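DUF269-containing protein (Cyanothece sp. ATCC 51142, PDB 3NJ2) is of unknown function but, as a cyanobacterial member of the DUF269 family, is associated with nitrogen fixation. Local coordinates at residues B[37-42]-B[93-98]; B[42-47]-B[51-56]; B[70-75]-B[143-148]. All coordinates share one frame; numbering follows the deposited sequence.

Interaction 1 (B[37-42]-B[93-98]); sequences LQSLVQ and FRAIAA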
loop_
_atom_site.group_PDB
_atom_site.type_symbol
_atom_site.label_atom_id
_atom_site.label_comp_id
_atom_site.label_asym_id
_atom_site.label_seq_id
_atom_site.Cartn_x
_atom_site.Cartn_y
_atom_site.Cartn_z
ATOM N N LEU B 37 -21.818 2.794 9.042
ATOM C CA LEU B 37 -22.430 2.996 7.743
ATOM C C LEU B 37 -22.510 4.462 7.355
ATOM O O LEU B 37 -22.419 4.790 6.178
ATOM C CB LEU B 37 -23.803 2.273 7.692
ATOM C CG LEU B 37 -23.819 0.769 7.906
ATOM C CD1 LEU B 37 -25.223 0.098 7.887
ATOM C CD2 LEU B 37 -22.878 0.124 6.883
ATOM N N GLN B 38 -22.749 5.333 8.347
ATOM C CA GLN B 38 -22.713 6.711 8.083
ATOM C C GLN B 38 -21.311 7.193 7.571
ATOM O O GLN B 38 -21.203 7.990 6.641
ATOM C CB GLN B 38 -23.284 7.501 9.244
ATOM C CG GLN B 38 -24.829 7.459 9.283
ATOM C CD GLN B 38 -25.421 8.136 8.053
ATOM O OE1 GLN B 38 -25.147 9.333 7.808
ATOM N NE2 GLN B 38 -26.199 7.379 7.270
ATOM N N SER B 39 -20.253 6.703 8.177
ATOM C CA SER B 39 -18.925 6.986 7.725
ATOM C C SER B 39 -18.724 6.495 6.320
ATOM O O SER B 39 -18.200 7.188 5.521
ATOM C CB SER B 39 -17.896 6.291 8.616
ATOM O OG SER B 39 -16.621 6.851 8.360
ATOM N N LEU B 40 -19.219 5.288 6.040
ATOM C CA LEU B 40 -19.027 4.740 4.696
ATOM C C LEU B 40 -19.782 5.580 3.649
ATOM O O LEU B 40 -19.239 5.913 2.567
ATOM C CB LEU B 40 -19.506 3.293 4.664
ATOM C CG LEU B 40 -19.392 2.535 3.370
ATOM C CD1 LEU B 40 -17.914 2.569 2.825
ATOM C CD2 LEU B 40 -19.948 1.128 3.472
ATOM N N VAL B 41 -21.029 5.929 3.977
ATOM C CA VAL B 41 -21.821 6.827 3.045
ATOM C C VAL B 41 -21.084 8.152 2.789
ATOM O O VAL B 41 -20.939 8.631 1.645
ATOM C CB VAL B 41 -23.294 7.145 3.535
ATOM C CG1 VAL B 41 -24.014 8.175 2.651
ATOM C CG2 VAL B 41 -24.089 5.891 3.627
ATOM N N GLN B 42 -20.583 8.734 3.848
ATOM C CA GLN B 42 -19.775 9.988 3.716
ATOM C C GLN B 42 -18.605 9.839 2.729
ATOM O O GLN B 42 -18.350 10.679 1.854
ATOM C CB GLN B 42 -19.295 10.450 5.055
ATOM C CG GLN B 42 -18.441 11.722 5.018
ATOM C CD GLN B 42 -17.814 12.035 6.402
ATOM O OE1 GLN B 42 -17.827 11.192 7.339
ATOM N NE2 GLN B 42 -17.221 13.222 6.515
ATOM N N PHE B 93 -12.166 1.158 3.525
ATOM C CA PHE B 93 -11.032 1.367 4.440
ATOM C C PHE B 93 -10.886 2.806 4.903
ATOM O O PHE B 93 -10.417 3.029 6.019
ATOM C CB PHE B 93 -9.751 0.670 3.940
ATOM C CG PHE B 93 -9.888 -0.846 4.016
ATOM C CD1 PHE B 93 -9.706 -1.463 5.253
ATOM C CD2 PHE B 93 -10.175 -1.646 2.852
ATOM C CE1 PHE B 93 -9.913 -2.773 5.321
ATOM C CE2 PHE B 93 -10.407 -3.005 2.958
ATOM C CZ PHE B 93 -10.260 -3.568 4.213
ATOM N N ARG B 94 -11.246 3.762 4.015
ATOM C CA ARG B 94 -11.243 5.190 4.459
ATOM C C ARG B 94 -12.301 5.433 5.501
ATOM O O ARG B 94 -12.104 6.343 6.396
ATOM C CB ARG B 94 -11.560 6.088 3.273
ATOM C CG ARG B 94 -10.298 6.238 2.316
ATOM C CD ARG B 94 -10.823 6.809 0.970
ATOM N NE ARG B 94 -9.679 7.096 0.105
ATOM C CZ ARG B 94 -9.743 7.241 -1.224
ATOM N NH1 ARG B 94 -10.900 7.086 -1.890
ATOM N NH2 ARG B 94 -8.626 7.465 -1.888
ATOM N N ALA B 95 -13.402 4.726 5.426
ATOM C CA ALA B 95 -14.513 4.875 6.395
ATOM C C ALA B 95 -14.010 4.386 7.796
ATOM O O ALA B 95 -14.318 5.020 8.861
ATOM C CB ALA B 95 -15.703 4.122 5.894
ATOM N N ILE B 96 -13.240 3.280 7.758
ATOM C CA ILE B 96 -12.717 2.672 8.954
ATOM C C ILE B 96 -11.692 3.685 9.524
ATOM O O ILE B 96 -11.713 4.033 10.758
ATOM C CB ILE B 96 -12.078 1.315 8.608
ATOM C CG1 ILE B 96 -13.184 0.350 8.389
ATOM C CG2 ILE B 96 -11.105 0.849 9.870
ATOM C CD1 ILE B 96 -12.693 -0.887 7.661
ATOM N N ALA B 97 -10.835 4.232 8.676
ATOM C CA ALA B 97 -9.742 5.142 9.052
ATOM C C ALA B 97 -10.372 6.420 9.674
ATOM O O ALA B 97 -9.965 6.932 10.697
ATOM C CB ALA B 97 -8.918 5.499 7.851
ATOM N N ALA B 98 -11.448 6.902 9.020
ATOM C CA ALA B 98 -12.069 8.148 9.572
ATOM C C ALA B 98 -12.629 7.986 10.977
ATOM O O ALA B 98 -12.576 8.920 11.744
ATOM C CB ALA B 98 -13.145 8.568 8.592
#
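Ser-39 OG donates a hydrogen bond to the backbone oxygen of Ala-95, with Ser-39 OG and Ala-95 O 3.0 Å apart. The hydroxyl comes in from the side of the carbonyl, at a C=O...OG angle of 111°, and lies only slightly off its plane. The Ser-39 torsion directs this bond: OG lies anti to the serine's own N (chi1 -165°) and points across to helix 83-104. A polar side chain buried between two helices is thus satisfied by main chain. The CB of Ala-98, 3.9 Å from Ser-39 OG, packs beside the same hydroxyl one turn further along.

The other half of the contact is apolar. Ala-95 projects its methyl at the backbone of the facing helix, where Ala-95 CB lies 3.6 Å from Leu-40 CA. Leu-40 CB and Leu-40 CD1 are each 4.1 Å from Ala-95 CB. Beyond the contact, Leu-40 also packs on Ile-62 and on Leu-150 of helix 147-167, and Ala-95 touches Phe-36.

No large side chain separates the backbones here. The axes of the two short segments come within 8.3 Å, and their N-to-C directions differ by 122°. This is a close helix-helix crossing through small residues, serine and alanine, in the buried helical core of the DUF269 protein.

Interaction 2 (B[42-47]-B[51-56]); sequences QQIRAY and GVYRTW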
loop_
_atom_site.group_PDB
_atom_site.type_symbol
_atom_site.label_atom_id
_atom_site.label_comp_id
_atom_site.label_asym_id
_atom_site.label_seq_id
_atom_site.Cartn_x
_atom_site.Cartn_y
_atom_site.Cartn_z
ATOM N N GLN B 42 -20.583 8.734 3.848
ATOM C CA GLN B 42 -19.775 9.988 3.716
ATOM C C GLN B 42 -18.605 9.839 2.729
ATOM O O GLN B 42 -18.350 10.679 1.854
ATOM C CB GLN B 42 -19.295 10.450 5.055
ATOM C CG GLN B 42 -18.441 11.722 5.018
ATOM C CD GLN B 42 -17.814 12.035 6.402
ATOM O OE1 GLN B 42 -17.827 11.192 7.339
ATOM N NE2 GLN B 42 -17.221 13.222 6.515
ATOM N N GLN B 43 -17.851 8.737 2.850
ATOM C CA GLN B 43 -16.735 8.553 1.965
ATOM C C GLN B 43 -17.181 8.345 0.520
ATOM O O GLN B 43 -16.633 8.909 -0.357
ATOM C CB GLN B 43 -15.819 7.372 2.453
ATOM C CG GLN B 43 -15.229 7.672 3.854
ATOM C CD GLN B 43 -14.130 8.760 3.806
ATOM O OE1 GLN B 43 -13.384 8.844 2.845
ATOM N NE2 GLN B 43 -14.047 9.557 4.836
ATOM N N ILE B 44 -18.201 7.544 0.298
ATOM C CA ILE B 44 -18.693 7.239 -1.073
ATOM C C ILE B 44 -19.068 8.594 -1.749
ATOM O O ILE B 44 -18.730 8.850 -2.922
ATOM C CB ILE B 44 -19.892 6.218 -1.118
ATOM C CG1 ILE B 44 -19.452 4.805 -0.698
ATOM C CG2 ILE B 44 -20.411 6.141 -2.556
ATOM C CD1 ILE B 44 -18.497 4.126 -1.746
ATOM N N ARG B 45 -19.763 9.450 -0.985
ATOM C CA ARG B 45 -20.209 10.750 -1.546
ATOM C C ARG B 45 -19.082 11.702 -1.805
ATOM O O ARG B 45 -19.146 12.592 -2.684
ATOM C CB ARG B 45 -21.242 11.402 -0.621
ATOM C CG ARG B 45 -22.578 10.537 -0.515
ATOM C CD ARG B 45 -23.665 11.308 0.250
ATOM N NE ARG B 45 -24.974 10.669 0.508
ATOM C CZ ARG B 45 -25.925 10.489 -0.414
ATOM N NH1 ARG B 45 -25.737 10.980 -1.631
ATOM N NH2 ARG B 45 -26.990 9.815 -0.081
ATOM N N ALA B 46 -18.021 11.561 -1.026
ATOM C CA ALA B 46 -16.875 12.458 -1.138
ATOM C C ALA B 46 -16.044 12.124 -2.385
ATOM O O ALA B 46 -15.261 12.953 -2.830
ATOM C CB ALA B 46 -16.025 12.315 0.153
ATOM N N TYR B 47 -16.204 10.914 -2.929
ATOM C CA TYR B 47 -15.393 10.446 -4.047
ATOM C C TYR B 47 -16.227 10.186 -5.282
ATOM O O TYR B 47 -16.219 9.100 -5.893
ATOM C CB TYR B 47 -14.480 9.263 -3.628
ATOM C CG TYR B 47 -13.415 9.693 -2.621
ATOM C CD1 TYR B 47 -12.202 10.275 -3.036
ATOM C CD2 TYR B 47 -13.604 9.501 -1.248
ATOM C CE1 TYR B 47 -11.237 10.640 -2.126
ATOM C CE2 TYR B 47 -12.662 9.893 -0.301
ATOM C CZ TYR B 47 -11.456 10.478 -0.748
ATOM O OH TYR B 47 -10.537 10.866 0.198
ATOM N N GLY B 51 -20.951 13.660 -9.359
ATOM C CA GLY B 51 -22.157 13.960 -8.566
ATOM C C GLY B 51 -23.288 12.968 -8.826
ATOM O O GLY B 51 -24.495 13.288 -8.722
ATOM N N VAL B 52 -22.937 11.727 -9.113
ATOM C CA VAL B 52 -23.966 10.746 -9.449
ATOM C C VAL B 52 -24.835 10.323 -8.294
ATOM O O VAL B 52 -25.913 9.792 -8.505
ATOM C CB VAL B 52 -23.458 9.461 -10.184
ATOM C CG1 VAL B 52 -22.778 9.808 -11.527
ATOM C CG2 VAL B 52 -22.586 8.651 -9.284
ATOM N N TYR B 53 -24.336 10.521 -7.044
ATOM C CA TYR B 53 -25.066 10.038 -5.903
ATOM C C TYR B 53 -25.918 11.159 -5.298
ATOM O O TYR B 53 -26.733 10.910 -4.436
ATOM C CB TYR B 53 -24.105 9.494 -4.805
ATOM C CG TYR B 53 -23.343 8.240 -5.246
ATOM C CD1 TYR B 53 -23.997 7.119 -5.698
ATOM C CD2 TYR B 53 -21.961 8.277 -5.267
ATOM C CE1 TYR B 53 -23.262 6.013 -6.102
ATOM C CE2 TYR B 53 -21.246 7.215 -5.689
ATOM C CZ TYR B 53 -21.858 6.112 -6.024
ATOM O OH TYR B 53 -21.008 5.090 -6.446
ATOM N N ARG B 54 -25.725 12.396 -5.804
ATOM C CA ARG B 54 -26.324 13.569 -5.149
ATOM C C ARG B 54 -27.857 13.489 -4.907
ATOM O O ARG B 54 -28.395 13.984 -3.921
ATOM C CB ARG B 54 -25.983 14.778 -6.001
ATOM C CG ARG B 54 -24.568 15.306 -5.751
ATOM C CD ARG B 54 -24.386 16.575 -6.624
ATOM N NE ARG B 54 -24.661 16.203 -8.010
ATOM C CZ ARG B 54 -24.325 16.928 -9.069
ATOM N NH1 ARG B 54 -23.698 18.096 -8.904
ATOM N NH2 ARG B 54 -24.614 16.472 -10.298
ATOM N N THR B 55 -28.572 12.840 -5.805
ATOM C CA THR B 55 -30.042 12.891 -5.692
ATOM C C THR B 55 -30.620 11.627 -5.041
ATOM O O THR B 55 -31.856 11.485 -4.921
ATOM C CB THR B 55 -30.748 13.105 -7.030
ATOM O OG1 THR B 55 -30.576 11.917 -7.820
ATOM C CG2 THR B 55 -30.156 14.360 -7.707
ATOM N N TRP B 56 -29.745 10.702 -4.562
ATOM C CA TRP B 56 -30.194 9.395 -4.056
ATOM C C TRP B 56 -29.971 9.223 -2.553
ATOM O O TRP B 56 -29.093 9.878 -2.006
ATOM C CB TRP B 56 -29.471 8.198 -4.752
ATOM C CG TRP B 56 -29.574 8.267 -6.305
ATOM C CD1 TRP B 56 -28.564 8.530 -7.229
ATOM C CD2 TRP B 56 -30.766 8.089 -7.073
ATOM N NE1 TRP B 56 -29.096 8.533 -8.514
ATOM C CE2 TRP B 56 -30.422 8.231 -8.421
ATOM C CE3 TRP B 56 -32.097 7.746 -6.732
ATOM C CZ2 TRP B 56 -31.376 8.111 -9.467
ATOM C CZ3 TRP B 56 -33.034 7.656 -7.738
ATOM C CH2 TRP B 56 -32.644 7.774 -9.101
#
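Arg-45 and Ile-44, near the C-terminal end of helix 35-46, hold the loop that follows it. That loop contains two overlapping type I beta turns, Gly-51 to Arg-54 and Tyr-53 to Trp-56. The contact joins a helix end to the connection leading into helix 58-62.

The tight part is apolar. Ile-44 is buried, and Ile-44 CG2 lies 3.4 Å from Tyr-53 CE2. The methyl approaches the ring obliquely. Tyr-53 CG is anti to its own carbonyl carbon (chi1 -66°), which swings the ring back against the helix. Val-52 CG2 lies over the centre of one ring face. Val-61 of helix 58-62 touches both Ile-44 and Tyr-53, so the three side chains form one small cluster.

The solvent side is looser and polar. Arg-54 and Trp-56 are exposed, and their side chains do not pack on the helix. Arg-54 turns back on its own loop, where its NE makes a weak bond to Gly-51 O. Arg-45 reaches the loop with a chain extended from CG to NE. Arg-45 NH2 donates to Trp-56 O over 2.9 Å, nearly straight at 165°, and also forms a salt bridge with Asp-58. Arg-45 NH1 bonds to Tyr-53 O over 3.0 Å, from above the carbonyl plane. Both loop oxygens lie near the guanidinium plane. The backbone N of Trp-56 reaches Tyr-53 O from the opposite face to Arg-45 NH1, closing the second turn.

Interaction 3 (B[70-75]-B[143-148]); sequences KKRREI and GFDTLE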
loop_
_atom_site.group_PDB
_atom_site.type_symbol
_atom_site.label_atom_id
_atom_site.label_comp_id
_atom_site.label_asym_id
_atom_site.label_seq_id
_atom_site.Cartn_x
_atom_site.Cartn_y
_atom_site.Cartn_z
ATOM N N LYS B 70 -24.134 -15.971 -3.538
ATOM C CA LYS B 70 -24.148 -16.749 -4.762
ATOM C C LYS B 70 -23.742 -15.915 -5.960
ATOM O O LYS B 70 -22.949 -16.353 -6.760
ATOM C CB LYS B 70 -25.543 -17.375 -4.931
ATOM C CG LYS B 70 -25.883 -17.855 -6.306
ATOM C CD LYS B 70 -25.821 -19.415 -6.361
ATOM C CE LYS B 70 -26.624 -20.003 -7.525
ATOM N NZ LYS B 70 -26.314 -19.365 -8.837
ATOM N N LYS B 71 -24.257 -14.689 -6.049
ATOM C CA LYS B 71 -23.900 -13.728 -7.112
ATOM C C LYS B 71 -22.446 -13.303 -6.965
ATOM O O LYS B 71 -21.713 -13.209 -7.968
ATOM C CB LYS B 71 -24.850 -12.499 -7.062
ATOM C CG LYS B 71 -24.730 -11.500 -8.194
ATOM C CD LYS B 71 -25.773 -10.369 -8.029
ATOM C CE LYS B 71 -25.370 -9.083 -8.769
ATOM N NZ LYS B 71 -25.557 -9.206 -10.266
ATOM N N ARG B 72 -22.036 -13.089 -5.714
ATOM C CA ARG B 72 -20.662 -12.713 -5.447
ATOM C C ARG B 72 -19.634 -13.746 -5.938
ATOM O O ARG B 72 -18.632 -13.351 -6.617
ATOM C CB ARG B 72 -20.482 -12.421 -3.973
ATOM C CG ARG B 72 -19.850 -11.129 -3.771
ATOM C CD ARG B 72 -19.778 -10.727 -2.303
ATOM N NE ARG B 72 -19.478 -11.731 -1.305
ATOM C CZ ARG B 72 -20.305 -12.090 -0.329
ATOM N NH1 ARG B 72 -21.571 -11.652 -0.318
ATOM N NH2 ARG B 72 -19.914 -12.978 0.591
ATOM N N ARG B 73 -19.915 -15.021 -5.607
ATOM C CA ARG B 73 -19.031 -16.176 -5.957
ATOM C C ARG B 73 -18.851 -16.271 -7.465
ATOM O O ARG B 73 -17.834 -16.768 -7.928
ATOM C CB ARG B 73 -19.467 -17.512 -5.321
ATOM C CG ARG B 73 -20.691 -18.258 -5.952
ATOM C CD ARG B 73 -20.916 -19.715 -5.436
ATOM N NE ARG B 73 -22.147 -19.811 -4.636
ATOM C CZ ARG B 73 -22.213 -19.828 -3.295
ATOM N NH1 ARG B 73 -21.111 -19.805 -2.536
ATOM N NH2 ARG B 73 -23.401 -19.888 -2.699
ATOM N N GLU B 74 -19.818 -15.742 -8.222
ATOM C CA GLU B 74 -19.872 -15.805 -9.674
ATOM C C GLU B 74 -19.252 -14.634 -10.425
ATOM O O GLU B 74 -19.277 -14.612 -11.646
ATOM C CB GLU B 74 -21.351 -16.030 -10.146
ATOM C CG GLU B 74 -21.760 -17.496 -10.358
ATOM C CD GLU B 74 -23.183 -17.839 -9.846
ATOM O OE1 GLU B 74 -24.025 -16.918 -9.713
ATOM O OE2 GLU B 74 -23.451 -19.047 -9.575
ATOM N N ILE B 75 -18.734 -13.619 -9.723
ATOM C CA ILE B 75 -17.987 -12.538 -10.380
ATOM C C ILE B 75 -16.637 -13.048 -10.912
ATOM O O ILE B 75 -15.906 -13.729 -10.147
ATOM C CB ILE B 75 -17.783 -11.314 -9.399
ATOM C CG1 ILE B 75 -19.165 -10.728 -9.069
ATOM C CG2 ILE B 75 -16.841 -10.221 -9.965
ATOM C CD1 ILE B 75 -19.174 -9.665 -7.971
ATOM N N GLY B 143 -17.488 -7.591 -1.231
ATOM C CA GLY B 143 -18.913 -7.376 -0.906
ATOM C C GLY B 143 -19.326 -8.225 0.287
ATOM O O GLY B 143 -18.509 -9.032 0.831
ATOM N N PHE B 144 -20.579 -8.004 0.738
ATOM C CA PHE B 144 -21.092 -8.607 1.963
ATOM C C PHE B 144 -22.486 -9.148 1.813
ATOM O O PHE B 144 -23.262 -8.633 1.011
ATOM C CB PHE B 144 -21.092 -7.556 3.094
ATOM C CG PHE B 144 -19.710 -6.920 3.350
ATOM C CD1 PHE B 144 -18.877 -7.410 4.341
ATOM C CD2 PHE B 144 -19.225 -5.906 2.492
ATOM C CE1 PHE B 144 -17.581 -6.815 4.501
ATOM C CE2 PHE B 144 -17.913 -5.355 2.640
ATOM C CZ PHE B 144 -17.125 -5.808 3.667
ATOM N N ASP B 145 -22.780 -10.262 2.497
ATOM C CA ASP B 145 -24.131 -10.841 2.334
ATOM C C ASP B 145 -25.301 -9.937 2.658
ATOM O O ASP B 145 -26.340 -10.041 2.048
ATOM C CB ASP B 145 -24.329 -12.113 3.154
ATOM C CG ASP B 145 -23.330 -13.208 2.798
ATOM O OD1 ASP B 145 -22.700 -13.159 1.703
ATOM O OD2 ASP B 145 -23.188 -14.108 3.678
ATOM N N THR B 146 -25.131 -9.084 3.672
ATOM C CA THR B 146 -26.219 -8.274 4.200
ATOM C C THR B 146 -25.642 -7.007 4.782
ATOM O O THR B 146 -24.421 -6.879 4.984
ATOM C CB THR B 146 -26.888 -8.891 5.406
ATOM O OG1 THR B 146 -25.909 -9.034 6.432
ATOM C CG2 THR B 146 -27.518 -10.295 5.133
ATOM N N LEU B 147 -26.508 -6.010 4.935
ATOM C CA LEU B 147 -26.095 -4.754 5.569
ATOM C C LEU B 147 -25.509 -4.989 6.943
ATOM O O LEU B 147 -24.547 -4.331 7.338
ATOM C CB LEU B 147 -27.298 -3.779 5.725
ATOM C CG LEU B 147 -27.544 -3.068 4.397
ATOM C CD1 LEU B 147 -29.041 -2.577 4.546
ATOM C CD2 LEU B 147 -26.492 -1.969 4.121
ATOM N N GLU B 148 -26.123 -5.903 7.704
ATOM C CA GLU B 148 -25.622 -6.285 9.042
ATOM C C GLU B 148 -24.205 -6.777 9.003
ATOM O O GLU B 148 -23.404 -6.392 9.863
ATOM C CB GLU B 148 -26.494 -7.370 9.685
ATOM C CG GLU B 148 -27.807 -6.838 10.172
ATOM C CD GLU B 148 -28.899 -6.675 9.082
ATOM O OE1 GLU B 148 -28.761 -7.093 7.878
ATOM O OE2 GLU B 148 -29.932 -6.066 9.471
#
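Arg-72 makes the contact between segment 70-75 and the loop at 143-145, reaching Gly-143 and Asp-145. Earlier in the segment, Lys-70 is busy within its own segment. Lys-70 NZ forms a salt bridge with Glu-74 OE2, 3.0 Å away, on the exposed side.

Next in line is Arg-72 itself. Arg-72 CD rests on the backbone of Gly-143, 3.6 Å from Gly-143 C. The Arg-72 chain then bends at chi3 (39°), which sets one guanidinium face over Gly-143 O. The edge of the group meets Asp-145. Arg-72 NH1 lies 2.8 Å and Arg-72 NH2 3.0 Å from Asp-145 OD1, so one carboxylate oxygen takes both donors of an end-on salt bridge. NH1 meets that oxygen on its anti side, somewhat off the carboxylate plane. NH2 comes on the syn side, tilted well off that plane. The guanidinium and carboxylate planes are 29° apart. NH1 also donates to the backbone oxygen of Ile-67.

Further along, Ile-75 O accepts a bond from Arg-141 NE. The 143-145 loop is held further by backbone hydrogen bonds between Phe-144 and both Tyr-65 and Ile-67. Phe-144 turns inward to meet Tyr-92 of helix 83-104 and Leu-150 of helix 147-167. Thr-146 N-caps that latter helix, and Leu-147 packs on helix 24-33.

In the fold
Interactions 1 and 2 share helix 35-46 and Gln-42, and their centres are 13 Å apart. Gln-43 of that helix and Tyr-47 just after it touch Arg-94 of helix 83-104, so the two contacts are continuous. Along the chain, interaction 2 is nested inside the loop closed by interaction 1. Interaction 3 lies about 19 Å from interaction 1 and 22 Å from interaction 2, centre to centre. Its segments alternate with those of interaction 1, whereas interaction 2 closes before it opens. Interaction 1 is central and buried; the other two lie nearer the periphery. They join helix 35-46 to helix 83-104, helix 35-46 to its following loop, and helix 69-73 to the loop before helix 147-167.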